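PDB 6MT7: long form salivary protein D7L, which binds and sequesters leukotrienes C4, D4 and E4 and a stable thromboxane A2 analogue, modulating blood feeding and inhibiting collagen-induced platelet aggregation. Local coordinates for residues K121-D124 against E125-Q129; G137-I140 against S141-C144. All coordinates share one frame; numbering follows the deposited sequence.

Contact 1: K121-D124 against E125-Q129; sequences KLSD and EWFTQ
K121 runs out extended from the backbone and folds only at its last bond (chi4 -74°), which turns NZ toward E125. E125 sets CG beside its own backbone N (chi1 -68°); that torsion and the extended chain beyond it carry the carboxylate back toward K121. The two side chains cross at a slant. NZ of K121 makes a short salt bridge of 2.5 Å to OE2 of E125. It meets the syn side of that oxygen, 29° out of the carboxylate plane. The other oxygen, OE1, lies 4.0 Å from CD2 of L122. CG of E125 lies close to the carbonyl oxygen of K121, 3.0 Å from O of K121.

All this is built on helix 120-128, a surface helix of this PBP/GOBP-family protein. It packs on helix 8-21, which contributes F15, R16 and Q19 to the ligand pocket. Regular i to i+4 backbone bonds run from E125 N to K121 O through T128 N to D124 O. The last of these, 2.9 Å from T128 N to D124 O, shares its acceptor with a water. That water donates to O of D124 at 2.7 Å and also bonds OG1 of T128. Two bonds thus grip the D124 carbonyl near the end of the helix.

On another side of the helix, OG of S123 comes to the edge of the F127 ring, in its plane, 3.6 Å from CE2. The W126 ring turns its edge at CE3 to one face of the F127 ring. CE3 of W126 stands 3.8 Å above the F127 ring plane, over the centre. A8 of helix 8-21 touches both W126 and F127. S123 is buried and touches K136, which by similarity binds thromboxane A2 and leukotriene C4.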
loop_
_atom_site.group_PDB
_atom_site.type_symbol
_atom_site.label_atom_id
_atom_site.label_comp_id
_atom_site.label_asym_id
_atom_site.label_seq_id
_atom_site.Cartn_x
_atom_site.Cartn_y
_atom_site.Cartn_z
ATOM N N LYS A 121 10.054 16.516 3.771
ATOM C CA LYS A 121 11.430 16.641 3.296
ATOM C C LYS A 121 12.027 15.278 2.967
ATOM O O LYS A 121 12.673 15.113 1.925
ATOM C CB LYS A 121 12.286 17.367 4.332
ATOM C CG LYS A 121 13.748 17.525 3.909
ATOM C CD LYS A 121 14.529 18.399 4.883
ATOM C CE LYS A 121 15.936 18.681 4.371
ATOM N NZ LYS A 121 16.823 17.492 4.481
ATOM N N LEU A 122 11.807 14.281 3.836
ATOM C CA LEU A 122 12.378 12.953 3.629
ATOM C C LEU A 122 11.739 12.241 2.443
ATOM O O LEU A 122 12.424 11.539 1.688
ATOM C CB LEU A 122 12.207 12.117 4.897
ATOM C CG LEU A 122 12.913 12.699 6.120
ATOM C CD1 LEU A 122 12.782 11.769 7.310
ATOM C CD2 LEU A 122 14.382 12.968 5.789
ATOM N N SER A 123 10.423 12.378 2.284
ATOM C CA SER A 123 9.752 11.815 1.115
ATOM C C SER A 123 10.237 12.487 -0.169
ATOM O O SER A 123 10.610 11.814 -1.136
ATOM C CB SER A 123 8.241 11.975 1.263
ATOM O OG SER A 123 7.565 11.470 0.125
ATOM N N ASP A 124 10.223 13.821 -0.196
ATOM C CA ASP A 124 10.700 14.557 -1.367
ATOM C C ASP A 124 12.105 14.128 -1.759
ATOM O O ASP A 124 12.399 13.944 -2.945
ATOM C CB ASP A 124 10.681 16.060 -1.093
ATOM C CG ASP A 124 9.279 16.633 -1.008
ATOM O OD1 ASP A 124 8.288 15.878 -1.119
ATOM O OD2 ASP A 124 9.171 17.863 -0.824
ATOM N N GLU A 125 12.992 13.974 -0.771
ATOM C CA GLU A 125 14.357 13.554 -1.066
ATOM C C GLU A 125 14.381 12.167 -1.686
ATOM O O GLU A 125 15.082 11.941 -2.677
ATOM C CB GLU A 125 15.217 13.595 0.198
ATOM C CG GLU A 125 15.464 15.012 0.701
ATOM C CD GLU A 125 16.296 15.062 1.967
ATOM O OE1 GLU A 125 16.504 13.997 2.592
ATOM O OE2 GLU A 125 16.720 16.178 2.349
ATOM N N TRP A 126 13.606 11.229 -1.134
ATOM C CA TRP A 126 13.551 9.898 -1.726
ATOM C C TRP A 126 13.125 9.971 -3.192
ATOM O O TRP A 126 13.728 9.327 -4.056
ATOM C CB TRP A 126 12.595 8.985 -0.937
ATOM C CG TRP A 126 12.678 7.576 -1.429
ATOM C CD1 TRP A 126 13.498 6.584 -0.954
ATOM C CD2 TRP A 126 11.976 7.010 -2.546
ATOM N NE1 TRP A 126 13.332 5.437 -1.695
ATOM C CE2 TRP A 126 12.412 5.677 -2.684
ATOM C CE3 TRP A 126 11.028 7.507 -3.449
ATOM C CZ2 TRP A 126 11.917 4.823 -3.678
ATOM C CZ3 TRP A 126 10.536 6.654 -4.438
ATOM C CH2 TRP A 126 10.977 5.332 -4.537
ATOM N N PHE A 127 12.072 10.746 -3.491
ATOM C CA PHE A 127 11.553 10.781 -4.862
ATOM C C PHE A 127 12.532 11.443 -5.821
ATOM O O PHE A 127 12.705 10.980 -6.959
ATOM C CB PHE A 127 10.210 11.509 -4.914
ATOM C CG PHE A 127 9.036 10.619 -4.622
ATOM C CD1 PHE A 127 8.491 9.819 -5.615
ATOM C CD2 PHE A 127 8.498 10.566 -3.354
ATOM C CE1 PHE A 127 7.421 8.984 -5.345
ATOM C CE2 PHE A 127 7.427 9.738 -3.082
ATOM C CZ PHE A 127 6.885 8.955 -4.080
ATOM N N THR A 128 13.170 12.533 -5.390
ATOM C CA THR A 128 14.154 13.186 -6.249
ATOM C C THR A 128 15.301 12.242 -6.573
ATOM O O THR A 128 15.828 12.251 -7.692
ATOM C CB THR A 128 14.682 14.460 -5.587
ATOM O OG1 THR A 128 13.601 15.380 -5.395
ATOM C CG2 THR A 128 15.742 15.125 -6.478
ATOM N N GLN A 129 15.677 11.397 -5.616
ATOM C CA GLN A 129 16.783 10.464 -5.779
ATOM C C GLN A 129 16.380 9.130 -6.395
ATOM O O GLN A 129 17.250 8.277 -6.601
ATOM C CB GLN A 129 17.455 10.216 -4.427
ATOM C CG GLN A 129 18.008 11.489 -3.810
ATOM C CD GLN A 129 18.591 11.270 -2.430
ATOM O OE1 GLN A 129 18.927 10.145 -2.052
ATOM N NE2 GLN A 129 18.714 12.350 -1.667
HETATM O O HOH W 1 10.925 15.240 -4.760
#

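Contact 2: G137-I140 against S141-C144; sequences GTKI and SDFC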
loop_
_atom_site.group_PDB
_atom_site.type_symbol
_atom_site.label_atom_id
_atom_site.label_comp_id
_atom_site.label_asym_id
_atom_site.label_seq_id
_atom_site.Cartn_x
_atom_site.Cartn_y
_atom_site.Cartn_z
ATOM N N GLY A 137 2.512 13.846 -8.294
ATOM C CA GLY A 137 1.968 14.814 -9.217
ATOM C C GLY A 137 1.794 14.297 -10.625
ATOM O O GLY A 137 1.188 14.990 -11.453
ATOM N N THR A 138 2.302 13.105 -10.916
ATOM C CA THR A 138 2.267 12.520 -12.250
ATOM C C THR A 138 1.311 11.333 -12.266
ATOM O O THR A 138 1.317 10.511 -11.344
ATOM C CB THR A 138 3.667 12.075 -12.674
ATOM O OG1 THR A 138 4.509 13.232 -12.802
ATOM C CG2 THR A 138 3.633 11.331 -14.008
ATOM N N LYS A 139 0.496 11.249 -13.317
ATOM C CA LYS A 139 -0.437 10.138 -13.449
ATOM C C LYS A 139 0.291 8.853 -13.825
ATOM O O LYS A 139 1.310 8.864 -14.520
ATOM C CB LYS A 139 -1.501 10.445 -14.503
ATOM C CG LYS A 139 -2.460 11.546 -14.104
ATOM C CD LYS A 139 -3.799 11.418 -14.822
ATOM C CE LYS A 139 -3.634 11.443 -16.325
ATOM N NZ LYS A 139 -4.958 11.502 -17.014
ATOM N N ILE A 140 -0.263 7.729 -13.360
ATOM C CA ILE A 140 0.269 6.419 -13.722
ATOM C C ILE A 140 0.346 6.269 -15.238
ATOM O O ILE A 140 1.363 5.825 -15.780
ATOM C CB ILE A 140 -0.591 5.309 -13.089
ATOM C CG1 ILE A 140 -0.312 5.250 -11.585
ATOM C CG2 ILE A 140 -0.314 3.972 -13.767
ATOM C CD1 ILE A 140 -1.306 4.435 -10.793
ATOM N N SER A 141 -0.723 6.647 -15.946
ATOM C CA SER A 141 -0.710 6.472 -17.399
ATOM C C SER A 141 0.429 7.261 -18.029
ATOM O O SER A 141 1.152 6.744 -18.889
ATOM C CB SER A 141 -2.043 6.898 -18.026
ATOM O OG SER A 141 -2.443 8.198 -17.628
ATOM N N ASP A 142 0.623 8.507 -17.598
ATOM C CA ASP A 142 1.662 9.335 -18.202
ATOM C C ASP A 142 3.054 8.808 -17.877
ATOM O O ASP A 142 3.943 8.820 -18.739
ATOM C CB ASP A 142 1.492 10.786 -17.748
ATOM C CG ASP A 142 0.243 11.424 -18.328
ATOM O OD1 ASP A 142 -0.058 11.151 -19.511
ATOM O OD2 ASP A 142 -0.445 12.184 -17.611
ATOM N N PHE A 143 3.258 8.310 -16.655
ATOM C CA PHE A 143 4.566 7.779 -16.286
ATOM C C PHE A 143 4.840 6.460 -16.993
ATOM O O PHE A 143 5.944 6.232 -17.507
ATOM C CB PHE A 143 4.657 7.588 -14.770
ATOM C CG PHE A 143 5.971 7.007 -14.316
ATOM C CD1 PHE A 143 7.098 7.815 -14.201
ATOM C CD2 PHE A 143 6.088 5.659 -14.021
ATOM C CE1 PHE A 143 8.316 7.291 -13.794
ATOM C CE2 PHE A 143 7.304 5.121 -13.612
ATOM C CZ PHE A 143 8.421 5.943 -13.496
ATOM N N CYS A 144 3.857 5.557 -16.980
ATOM C CA CYS A 144 4.055 4.238 -17.554
ATOM C C CYS A 144 4.073 4.267 -19.081
ATOM O O CYS A 144 4.650 3.365 -19.693
ATOM C CB CYS A 144 2.969 3.296 -17.040
ATOM S SG CYS A 144 3.187 2.929 -15.288
HETATM O O HOH W 2 0.509 13.158 -15.346
#
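This contact is the N-terminal turn of helix 140-144, with K139 at the N-cap. The first two backbone bonds of the turn run from F143 N to K139 O (2.9 Å) and from C144 N to I140 O (2.8 Å). K139 has no side-chain oxygen to offer as a cap. Its backbone N-H instead gives a bond to a water, 2.8 Å from K139 N. The same water donates to OD2 of D142, 2.6 Å away.

The K139 side chain bends at chi3 (-58°), and its CE comes 3.5 Å from OD2 of D142. The charged ends stay apart, with K139 NZ 4.6 Å from D142 OD2. CE of K139 also passes near OG of S141, which is hydrogen-bonded to D225.

The side chains of T138 and F143 cross at about a right angle. Methyl CG2 of T138 is 4.0 Å from CB of F143. On another side of the turn, CG2 of I140 meets SG of C144 at 4.0 Å, and that sulfur forms the disulfide with C160 of helix 159-164. T138 and F143 hold the positions of a hydrophobic staple, before the N-cap and four after it, though the threonine brings only its methyl and the F143 ring leads away. D142, third after the N-cap, reaches the K139 N-H through the water, a water-mediated counterpart of one half of a capping box.

Overall arrangement
Both contacts are local and lie in series along the chain, so they neither nest nor cross. Contact 1 comes first, within helix 120-128, and closes no loop beyond the helical turns themselves. The chain then leaves that helix and runs through a connecting segment that includes K136. Contact 2 closes the end of this connection by starting helix 140-144. The centres of contacts 1 and 2 are 18 Å apart. The nearest atoms of contacts 1 and 2 are about 8 Å apart, and the two do not touch. Contact 1 packs against helix 8-21, on the side of the protein with the lipid pocket. Contact 2 joins the next helix to helix 159-164 and to the C-terminal helix 220-227.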